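PDB 4XWW: DR2417 from Deinococcus radiodurans, which degrades RNA as a homodimeric metallo-beta-lactamase-family ribonuclease J, an exonuclease that works with two metal ions and is made more active by dimerization. Local coordinates for the interface of chains A and B. Numbering follows the deposited sequence. Chains: chain A/B, DR2417.

The interface of chains A and B. Residues chain A 58-59, 471, 474-476; chain B 58-59, 471, 474-475.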
loop_
_atom_site.group_PDB
_atom_site.type_symbol
_atom_site.label_atom_id
_atom_site.label_comp_id
_atom_site.label_asym_id
_atom_site.label_seq_id
_atom_site.Cartn_x
_atom_site.Cartn_y
_atom_site.Cartn_z
ATOM N N MET A 58 5.389 -6.940 10.679
ATOM C CA MET A 58 6.661 -6.259 10.544
ATOM C C MET A 58 7.852 -7.111 10.942
ATOM O O MET A 58 7.810 -7.868 11.910
ATOM C CB MET A 58 6.642 -4.970 11.363
ATOM C CG MET A 58 5.741 -3.917 10.743
ATOM S SD MET A 58 5.558 -2.474 11.795
ATOM C CE MET A 58 4.533 -3.182 13.051
ATOM N N GLY A 59 8.916 -6.981 10.163
ATOM C CA GLY A 59 10.179 -7.601 10.490
ATOM C C GLY A 59 10.336 -9.026 9.993
ATOM O O GLY A 59 11.454 -9.516 9.917
ATOM N N ARG A 471 5.580 -5.297 18.318
ATOM C CA ARG A 471 6.272 -4.540 17.268
ATOM C C ARG A 471 5.430 -3.366 16.755
ATOM O O ARG A 471 5.960 -2.263 16.551
ATOM C CB ARG A 471 6.667 -5.460 16.100
ATOM C CG ARG A 471 7.880 -6.346 16.403
ATOM C CD ARG A 471 8.258 -7.252 15.232
ATOM N NE ARG A 471 9.308 -8.194 15.623
ATOM C CZ ARG A 471 9.791 -9.155 14.843
ATOM N NH1 ARG A 471 9.327 -9.314 13.611
ATOM N NH2 ARG A 471 10.746 -9.957 15.301
ATOM N N LEU A 474 5.319 -0.587 19.396
ATOM C CA LEU A 474 6.601 0.104 19.398
ATOM C C LEU A 474 6.747 1.019 18.183
ATOM O O LEU A 474 7.213 2.149 18.305
ATOM C CB LEU A 474 7.751 -0.898 19.435
ATOM C CG LEU A 474 7.802 -1.733 20.714
ATOM C CD1 LEU A 474 8.956 -2.732 20.687
ATOM C CD2 LEU A 474 7.905 -0.811 21.916
ATOM N N SER A 475 6.342 0.525 17.015
ATOM C CA SER A 475 6.460 1.285 15.774
ATOM C C SER A 475 5.679 2.586 15.826
ATOM O O SER A 475 6.084 3.592 15.251
ATOM C CB SER A 475 5.961 0.464 14.594
ATOM O OG SER A 475 4.547 0.364 14.611
ATOM N N GLN A 476 4.540 2.540 16.506
ATOM C CA GLN A 476 3.626 3.664 16.544
ATOM C C GLN A 476 3.986 4.676 17.619
ATOM O O GLN A 476 4.120 5.874 17.350
ATOM C CB GLN A 476 2.205 3.164 16.783
ATOM C CG GLN A 476 1.732 2.186 15.743
ATOM C CD GLN A 476 1.567 2.855 14.403
ATOM O OE1 GLN A 476 2.411 2.725 13.516
ATOM N NE2 GLN A 476 0.489 3.609 14.258
ATOM N N MET B 58 5.879 6.367 10.750
ATOM C CA MET B 58 5.029 5.629 11.677
ATOM C C MET B 58 4.663 6.428 12.926
ATOM O O MET B 58 5.503 7.068 13.542
ATOM C CB MET B 58 5.725 4.336 12.085
ATOM C CG MET B 58 6.142 3.475 10.898
ATOM S SD MET B 58 7.148 2.068 11.401
ATOM C CE MET B 58 7.451 1.287 9.822
ATOM N N GLY B 59 3.386 6.385 13.278
ATOM C CA GLY B 59 2.909 6.923 14.534
ATOM C C GLY B 59 2.513 8.379 14.523
ATOM O O GLY B 59 1.845 8.844 15.444
ATOM N N ARG B 471 11.786 4.286 15.534
ATOM C CA ARG B 471 10.525 3.559 15.470
ATOM C C ARG B 471 10.584 2.438 14.434
ATOM O O ARG B 471 10.001 1.371 14.631
ATOM C CB ARG B 471 9.371 4.500 15.143
ATOM C CG ARG B 471 9.121 5.534 16.223
ATOM C CD ARG B 471 7.927 6.390 15.881
ATOM N NE ARG B 471 7.664 7.354 16.948
ATOM C CZ ARG B 471 6.695 8.264 16.914
ATOM N NH1 ARG B 471 5.899 8.344 15.857
ATOM N NH2 ARG B 471 6.531 9.100 17.937
ATOM N N LEU B 474 12.739 -0.507 15.957
ATOM C CA LEU B 474 11.929 -1.226 16.930
ATOM C C LEU B 474 10.941 -2.149 16.220
ATOM O O LEU B 474 10.832 -3.329 16.545
ATOM C CB LEU B 474 11.184 -0.249 17.845
ATOM C CG LEU B 474 11.979 0.331 19.020
ATOM C CD1 LEU B 474 11.859 1.847 19.080
ATOM C CD2 LEU B 474 11.519 -0.284 20.331
ATOM N N SER B 475 10.250 -1.602 15.227
ATOM C CA SER B 475 9.202 -2.319 14.514
ATOM C C SER B 475 9.710 -3.546 13.758
ATOM O O SER B 475 9.007 -4.549 13.649
ATOM C CB SER B 475 8.506 -1.381 13.529
ATOM O OG SER B 475 9.332 -1.094 12.414
#
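A:Ser475 and B:Ser475 meet across the two-fold in one patch of the homodimer interface, where the C-terminal ends of the two copies of helix 465-477 pack together and help hold the dimer. The predicted active-site residue A:His381 lies about 31 Å from the centre of this patch, so an effect on activity would probably be indirect. Serine suits the axis because it is small: the two CB atoms lie 3.3 Å apart, tighter than usual for carbons. One helical position earlier, A:Leu474 and B:Leu474 cross at about a right angle, and CD1 of the first touches CD2 of the second at 3.6 Å. Methionine adds a flexible, polarisable arm on either flank. The sulfurs reach the opposite serines in much the same way, A:Met58 SD lying 3.6 Å from B:Ser475 CB and B:Met58 SD 3.8 Å from A:Ser475 CB. The copies differ in the direction of the methyl CE, bent in A:Met58 (chi3 -72°) and extended in B:Met58 (chi3 180°), so the symmetry is not exact in the side chains. Arginine serves as a long brace within each subunit. Extended from CG to NE, A:Arg471 lays its aliphatic stem beside the carbonyl O of B:Ser475, while its NH1 donates to the carbonyl O of A:Met58, fixing the loop that carries methionine against the helix. At B:Gly59, the lack of a side chain lets the main chain come close to A:Gln476, CA to CA 3.9 Å. The equivalent B:Arg471 NH1 bonds B:Met58 O at 2.7 Å, meeting a lone pair in the carbonyl plane, while the carbonyl O of A:Gln476 sits 3.4 Å above the guanidinium face, offset toward its rim.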